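Local structure of epoxyqueuosine reductase (Streptococcus thermophilus, 5D6S) at residues S60-V65 with N77-I82; I265-I268 with Y272-G275; D374-L379 with A388-V393. The protein is a QueG-family protein that holds cobalamin and two iron/sulfur clusters in a single chain. All coordinates share one frame; numbering follows the deposited sequence.

How the contacts relate
Three contacts from one chain illustrate how contact chemistry follows place in a fold. Contact 2 is buried, close to the metal centres, and consists of one amide-to-carbonyl bond beside a cysteine that binds iron. Contact 1, partly buried, shares with contact 2 the neighbourhood of cobalamin: a leucine and an arginine line its pocket, while an arginine-glutamate ion pair joins the two segments nearby. Contact 3, also partly buried, lies far out, its centre about 34 Å from the centre of the chain, and joins two C-terminal helices by an indole N-H to backbone-carbonyl hydrogen bond and apolar packing. Centres of contacts 1 and 2 are about 29 Å apart; that of contact 3 is more than 40 Å from either.

Contact 1 of 3, residues S60-V65 with N77-I82; sequences SLRLGV and NIEERI
The guanidinium of R62 receives I78 over one face and E79 at its edge. I78 CG2 stands 3.6 Å above the guanidinium plane, toward the rim of the group, and I78 CD1 comes within 3.6 Å of R62 NH2, so the isoleucine lies across the end of the arginine. At the edge, R62 NH1 gives a hydrogen bond of 3.2 Å to E79 OE2, completing a salt bridge. The acceptor is nearly in the guanidinium plane, but it is approached from above the carboxylate plane, the two planes being 47° apart. E79 points away at its CB and comes back through a bend at chi2 (76°). A second ion pair, from R62 NE to E58, steadies the arginine on its own helix.

Deeper in, L61 CD1 packs on R81 CG at 4.0 Å, touching the aliphatic stem of a side chain whose polar end is engaged by cobalamin, through NH1, and by the carbonyl of A160, through NH2. Segment 78-82, weakly capped by N77, runs at 147° to 60-65, their axes approaching to 11.3 Å. L61 and R81 both line the cobalamin pocket, so this helix pair forms part of its wall.

Contact 2 of 3, residues I265-I268 with Y272-G275; sequences ICQI and YNRG. With SF4 (iron/sulfur cluster), chain G.
N273 reaches Q267 through a single polar bond, and nearly everything compact about the contact gathers round it. N273 ND2 donates to the backbone oxygen Q267 O over 2.9 Å, with an N-H...O angle of 150°. The donor comes from above the carbonyl plane, 36° out of it, and the acceptor is likewise somewhat tilted from the amide plane of N273. With chi1 at -71°, CG of the asparagine lies beside its own backbone N, which turns the amide back to the end of helix 265-268; N273 ND2 then also rests against Q267 CB at 3.8 Å. S188 provides the second shell: its hydroxyl takes part in hydrogen bonds with both N273 ND2 and Q267 NE2, tying the two amides to one oxygen. Both residues are buried, and Y189 packs against each of them, while Q267 also touches cobalamin.

The outer side is much looser. I268, next along the helix, is exposed and turned away from the loop. R274 and G275 are exposed, so the loop side is held by N273.

On the inner side the same short helix meets metal. C266 SG binds iron FE3 of the cluster at 2.2 Å. Beside it, I265 CB lies 3.9 Å from SF4 S1, a sulfur of the same cluster. The carbonyl of C266 accepts from N178, a residue of the other cluster's pocket, which Y272 also lines. The spacing of C263, C266 and C270, the last followed by P271, matches the closing part, CxxCxxxCP, of a ferredoxin-type motif. Since C270 belongs to one cluster pocket and C266 to the other, the segment shows the crossed pattern of double 4Fe-4S binding domains.

Contact 3 of 3, residues D374-L379 with A388-V393; sequences DYMRGL and AEWELV
W390 extends from helix 384-396 toward M376 and L379, and its indole can be followed atom by atom. The CB already points at the opposing segment, and with CG anti to the backbone N (chi1 176°) the ring is carried across the gap. CD1 comes first, 3.8 Å from M376 SD; the sulfur sits at the ring edge, 75° off the normal of the five-membered ring, a Met-aromatic contact. NE1 then donates to M376 O over 2.9 Å, almost straight at 169°, with the oxygen in the ring plane. That carbonyl takes two bonds, for L379 N reaches it from the opposite face, so a helix-end oxygen is shared by backbone and indole. L379 CB also approaches W390 NE1, at 4.1 Å. Farther out, W390 CE2 lies 3.7 Å from L379 O, and W390 CZ2 passes 3.6 Å from L379 O and 3.9 Å from R377 O.

Alongside the indole, M376 bends at chi2 and chi3, and its methyl CE touches V393 CG1 at 3.8 Å, the two side chains meeting at about a right angle. On the outer side, R377 NH1 pairs with D374 OD1 at 2.6 Å within the same helix. Beyond the segments, M376 leans on W397 and L379 on I345 of helix 338-347. Such successive helices packed along the chain are consistent with the HEAT-like alpha-helical region at the C-terminal end of QueG proteins.

Contact 1 of 3, residues S60-V65 with N77-I82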
# COMPACT_ATOMS: atom_id res chain seq x y z
N SER A 60 15.41 -1.11 16.85
CA SER A 60 15.27 -1.44 15.42
C SER A 60 14.67 -0.31 14.57
O SER A 60 14.99 -0.18 13.39
CB SER A 60 14.46 -2.73 15.25
OG SER A 60 13.09 -2.50 15.47
N LEU A 61 13.77 0.48 15.15
CA LEU A 61 13.27 1.68 14.48
C LEU A 61 14.42 2.59 14.12
O LEU A 61 14.54 3.03 12.96
CB LEU A 61 12.28 2.44 15.37
CG LEU A 61 10.91 1.82 15.64
CD1 LEU A 61 9.97 2.82 16.28
CD2 LEU A 61 10.27 1.29 14.37
N ARG A 62 15.27 2.84 15.11
CA ARG A 62 16.47 3.68 14.93
C ARG A 62 17.47 3.08 13.97
O ARG A 62 18.16 3.82 13.26
CB ARG A 62 17.19 3.88 16.25
CG ARG A 62 16.46 4.79 17.21
CD ARG A 62 17.42 5.45 18.18
NE ARG A 62 16.69 6.03 19.31
CZ ARG A 62 16.00 7.16 19.26
NH1 ARG A 62 15.36 7.59 20.34
NH2 ARG A 62 15.95 7.88 18.14
N LEU A 63 17.55 1.76 13.95
CA LEU A 63 18.48 1.09 13.05
C LEU A 63 17.99 1.17 11.59
O LEU A 63 18.81 1.27 10.67
CB LEU A 63 18.68 -0.36 13.47
CG LEU A 63 19.84 -1.08 12.76
CD1 LEU A 63 21.19 -0.48 13.10
CD2 LEU A 63 19.81 -2.58 13.06
N GLY A 64 16.67 1.11 11.39
CA GLY A 64 16.06 1.29 10.06
C GLY A 64 16.45 2.63 9.45
O GLY A 64 16.98 2.70 8.34
N VAL A 65 16.22 3.69 10.21
CA VAL A 65 16.63 5.02 9.79
C VAL A 65 18.13 5.15 9.53
O VAL A 65 18.53 5.70 8.51
CB VAL A 65 16.22 6.09 10.80
CG1 VAL A 65 16.87 7.43 10.48
CG2 VAL A 65 14.70 6.21 10.82
N ASN A 77 9.50 11.55 14.23
CA ASN A 77 9.86 11.63 15.62
C ASN A 77 9.75 10.26 16.31
O ASN A 77 8.65 9.78 16.65
CB ASN A 77 8.95 12.66 16.31
CG ASN A 77 9.27 12.84 17.78
OD1 ASN A 77 10.24 12.29 18.32
ND2 ASN A 77 8.47 13.64 18.43
N ILE A 78 10.90 9.64 16.55
CA ILE A 78 10.92 8.27 17.10
C ILE A 78 10.31 8.17 18.50
O ILE A 78 9.63 7.21 18.80
CB ILE A 78 12.34 7.67 17.04
CG1 ILE A 78 12.63 7.22 15.60
CG2 ILE A 78 12.49 6.50 17.99
CD1 ILE A 78 14.04 7.52 15.14
N GLU A 79 10.53 9.18 19.33
CA GLU A 79 9.92 9.23 20.68
C GLU A 79 8.41 9.16 20.62
O GLU A 79 7.81 8.36 21.32
CB GLU A 79 10.32 10.50 21.43
CG GLU A 79 11.68 10.42 22.11
CD GLU A 79 12.84 10.56 21.14
OE1 GLU A 79 12.63 10.96 19.97
OE2 GLU A 79 13.99 10.25 21.55
N GLU A 80 7.80 9.98 19.76
CA GLU A 80 6.33 9.98 19.61
C GLU A 80 5.78 8.61 19.16
O GLU A 80 4.58 8.30 19.29
CB GLU A 80 5.87 11.10 18.65
CG GLU A 80 5.74 12.46 19.32
CD GLU A 80 5.46 13.63 18.38
OE1 GLU A 80 5.49 14.77 18.89
OE2 GLU A 80 5.23 13.44 17.17
N ARG A 81 6.68 7.80 18.62
CA ARG A 81 6.36 6.51 18.07
C ARG A 81 6.21 5.40 19.12
O ARG A 81 5.40 4.48 18.96
CB ARG A 81 7.46 6.13 17.11
CG ARG A 81 6.94 5.42 15.90
CD ARG A 81 6.93 6.29 14.67
NE ARG A 81 7.32 5.42 13.58
CZ ARG A 81 6.54 4.54 12.96
NH1 ARG A 81 7.06 3.78 12.01
NH2 ARG A 81 5.25 4.43 13.24
N ILE A 82 6.99 5.51 20.19
CA ILE A 82 7.07 4.48 21.25
C ILE A 82 6.41 4.89 22.59
O ILE A 82 6.06 4.02 23.38
CB ILE A 82 8.52 4.07 21.55
CG1 ILE A 82 9.48 5.22 21.32
CG2 ILE A 82 8.94 2.90 20.68
CD1 ILE A 82 10.78 5.05 22.05

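Contact 2 of 3, residues I265-I268 with Y272-G275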
# COMPACT_ATOMS: atom_id res chain seq x y z
N ILE A 265 2.38 -9.86 -3.02
CA ILE A 265 3.05 -11.14 -3.20
C ILE A 265 3.33 -11.84 -1.84
O ILE A 265 3.15 -13.04 -1.72
CB ILE A 265 4.31 -10.95 -4.11
CG1 ILE A 265 3.83 -10.67 -5.55
CG2 ILE A 265 5.23 -12.18 -4.12
CD1 ILE A 265 4.86 -10.03 -6.47
N CYS A 266 3.76 -11.08 -0.84
CA CYS A 266 4.15 -11.63 0.48
C CYS A 266 2.94 -12.03 1.32
O CYS A 266 3.10 -12.60 2.39
CB CYS A 266 5.04 -10.65 1.26
SG CYS A 266 4.50 -8.91 1.31
N GLN A 267 1.75 -11.72 0.83
CA GLN A 267 0.49 -12.13 1.46
C GLN A 267 -0.23 -13.26 0.70
O GLN A 267 -0.79 -14.16 1.31
CB GLN A 267 -0.46 -10.93 1.55
CG GLN A 267 -0.09 -9.88 2.59
CD GLN A 267 -1.03 -8.67 2.56
OE1 GLN A 267 -0.82 -7.73 1.78
NE2 GLN A 267 -2.05 -8.69 3.40
N ILE A 268 -0.24 -13.18 -0.62
CA ILE A 268 -0.74 -14.25 -1.46
C ILE A 268 0.02 -15.56 -1.17
O ILE A 268 -0.58 -16.64 -1.18
CB ILE A 268 -0.61 -13.86 -2.96
CG1 ILE A 268 -1.67 -12.82 -3.32
CG2 ILE A 268 -0.74 -15.09 -3.86
CD1 ILE A 268 -1.46 -12.15 -4.66
N TYR A 272 -1.72 -18.58 5.93
CA TYR A 272 -2.89 -18.06 6.64
C TYR A 272 -3.90 -17.38 5.74
O TYR A 272 -5.01 -17.09 6.19
CB TYR A 272 -2.48 -17.09 7.73
CG TYR A 272 -1.83 -17.71 8.92
CD1 TYR A 272 -0.46 -17.97 8.94
CD2 TYR A 272 -2.59 -18.05 10.05
CE1 TYR A 272 0.14 -18.54 10.07
CE2 TYR A 272 -2.01 -18.63 11.17
CZ TYR A 272 -0.65 -18.86 11.18
OH TYR A 272 -0.09 -19.42 12.30
N ASN A 273 -3.52 -17.10 4.50
CA ASN A 273 -4.46 -16.49 3.54
C ASN A 273 -5.05 -17.52 2.58
O ASN A 273 -5.98 -17.23 1.83
CB ASN A 273 -3.80 -15.34 2.77
CG ASN A 273 -3.57 -14.09 3.65
OD1 ASN A 273 -4.48 -13.64 4.33
ND2 ASN A 273 -2.35 -13.55 3.63
N ARG A 274 -4.51 -18.74 2.66
CA ARG A 274 -4.94 -19.91 1.86
C ARG A 274 -6.43 -19.93 1.54
O ARG A 274 -6.81 -20.01 0.37
CB ARG A 274 -4.53 -21.20 2.60
CG ARG A 274 -4.65 -22.49 1.81
CD ARG A 274 -3.64 -22.59 0.68
NE ARG A 274 -3.89 -23.88 0.02
CZ ARG A 274 -3.99 -24.07 -1.30
NH1 ARG A 274 -3.80 -23.08 -2.18
NH2 ARG A 274 -4.26 -25.29 -1.76
N GLY A 275 -7.29 -19.83 2.55
CA GLY A 275 -8.72 -19.97 2.31
C GLY A 275 -9.62 -19.01 3.04
O GLY A 275 -10.42 -19.43 3.88
FE1 SF4 G . 7.11 -5.69 -0.64
FE2 SF4 G . 6.14 -7.29 -2.41
FE3 SF4 G . 5.98 -7.90 0.12
FE4 SF4 G . 8.25 -8.01 -1.08
S1 SF4 G . 6.55 -9.15 -1.48
S2 SF4 G . 7.82 -7.11 0.75
S3 SF4 G . 7.99 -6.38 -2.46
S4 SF4 G . 5.09 -6.27 -0.87

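Contact 3 of 3, residues D374-L379 with A388-V393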
# COMPACT_ATOMS: atom_id res chain seq x y z
N ASP A 374 14.60 5.63 -37.19
CA ASP A 374 14.70 7.06 -37.50
C ASP A 374 13.93 7.91 -36.46
O ASP A 374 14.39 8.99 -36.07
CB ASP A 374 14.23 7.36 -38.94
CG ASP A 374 15.13 6.72 -40.03
OD1 ASP A 374 16.07 5.95 -39.68
OD2 ASP A 374 14.89 6.99 -41.24
N TYR A 375 12.76 7.44 -36.02
CA TYR A 375 11.97 8.18 -35.01
C TYR A 375 12.83 8.37 -33.79
O TYR A 375 12.96 9.48 -33.28
CB TYR A 375 10.68 7.43 -34.62
CG TYR A 375 10.00 7.99 -33.38
CD1 TYR A 375 9.38 9.22 -33.42
CD2 TYR A 375 10.00 7.30 -32.17
CE1 TYR A 375 8.77 9.78 -32.29
CE2 TYR A 375 9.37 7.85 -31.03
CZ TYR A 375 8.76 9.09 -31.11
OH TYR A 375 8.11 9.68 -30.01
N MET A 376 13.38 7.25 -33.31
CA MET A 376 14.13 7.21 -32.04
C MET A 376 15.41 7.99 -32.17
O MET A 376 15.71 8.81 -31.33
CB MET A 376 14.42 5.74 -31.66
CG MET A 376 15.07 5.51 -30.31
SD MET A 376 14.13 6.08 -28.89
CE MET A 376 12.71 4.97 -28.96
N ARG A 377 16.16 7.74 -33.25
CA ARG A 377 17.39 8.48 -33.52
C ARG A 377 17.12 9.98 -33.45
O ARG A 377 17.95 10.75 -32.99
CB ARG A 377 17.97 8.09 -34.90
CG ARG A 377 19.38 8.63 -35.19
CD ARG A 377 19.90 8.22 -36.58
NE ARG A 377 19.79 6.77 -36.86
CZ ARG A 377 18.93 6.21 -37.72
NH1 ARG A 377 18.09 6.95 -38.43
NH2 ARG A 377 18.92 4.88 -37.87
N GLY A 378 15.95 10.37 -33.94
CA GLY A 378 15.57 11.77 -34.11
C GLY A 378 14.98 12.53 -32.92
O GLY A 378 14.73 13.73 -33.02
N LEU A 379 14.77 11.85 -31.80
CA LEU A 379 14.44 12.53 -30.55
C LEU A 379 15.72 13.15 -30.07
O LEU A 379 16.79 12.59 -30.28
CB LEU A 379 13.97 11.55 -29.48
CG LEU A 379 12.80 10.62 -29.78
CD1 LEU A 379 12.61 9.62 -28.65
CD2 LEU A 379 11.53 11.40 -30.01
N ALA A 388 19.00 9.84 -20.49
CA ALA A 388 19.52 8.57 -20.01
C ALA A 388 18.78 7.37 -20.60
O ALA A 388 19.42 6.42 -21.06
CB ALA A 388 19.46 8.54 -18.50
N GLU A 389 17.46 7.40 -20.58
CA GLU A 389 16.66 6.28 -21.09
C GLU A 389 16.84 6.16 -22.59
O GLU A 389 16.90 5.06 -23.12
CB GLU A 389 15.15 6.45 -20.76
CG GLU A 389 14.81 6.46 -19.28
CD GLU A 389 15.22 5.19 -18.55
OE1 GLU A 389 15.64 5.28 -17.37
OE2 GLU A 389 15.15 4.08 -19.15
N TRP A 390 16.92 7.30 -23.26
CA TRP A 390 17.13 7.34 -24.69
C TRP A 390 18.45 6.70 -25.09
O TRP A 390 18.48 5.90 -26.04
CB TRP A 390 17.09 8.79 -25.16
CG TRP A 390 17.38 9.01 -26.61
CD1 TRP A 390 16.59 8.69 -27.65
CD2 TRP A 390 18.53 9.65 -27.16
NE1 TRP A 390 17.16 9.09 -28.83
CE2 TRP A 390 18.36 9.68 -28.56
CE3 TRP A 390 19.69 10.20 -26.61
CZ2 TRP A 390 19.29 10.22 -29.40
CZ3 TRP A 390 20.63 10.75 -27.46
CH2 TRP A 390 20.42 10.77 -28.84
N GLU A 391 19.53 7.06 -24.41
CA GLU A 391 20.83 6.44 -24.69
C GLU A 391 20.76 4.92 -24.61
O GLU A 391 21.37 4.23 -25.41
CB GLU A 391 21.89 6.95 -23.72
CG GLU A 391 22.35 8.35 -24.03
CD GLU A 391 23.22 8.95 -22.93
OE1 GLU A 391 23.76 8.17 -22.11
OE2 GLU A 391 23.37 10.21 -22.91
N LEU A 392 20.04 4.41 -23.63
CA LEU A 392 19.92 2.97 -23.47
C LEU A 392 19.17 2.31 -24.61
O LEU A 392 19.54 1.22 -25.03
CB LEU A 392 19.24 2.63 -22.13
CG LEU A 392 20.17 2.68 -20.91
CD1 LEU A 392 19.39 2.84 -19.61
CD2 LEU A 392 21.04 1.44 -20.85
N VAL A 393 18.09 2.93 -25.08
CA VAL A 393 17.31 2.33 -26.18
C VAL A 393 18.16 2.37 -27.43
O VAL A 393 18.35 1.38 -28.08
CB VAL A 393 15.95 3.04 -26.40
CG1 VAL A 393 15.33 2.57 -27.68
CG2 VAL A 393 15.01 2.76 -25.23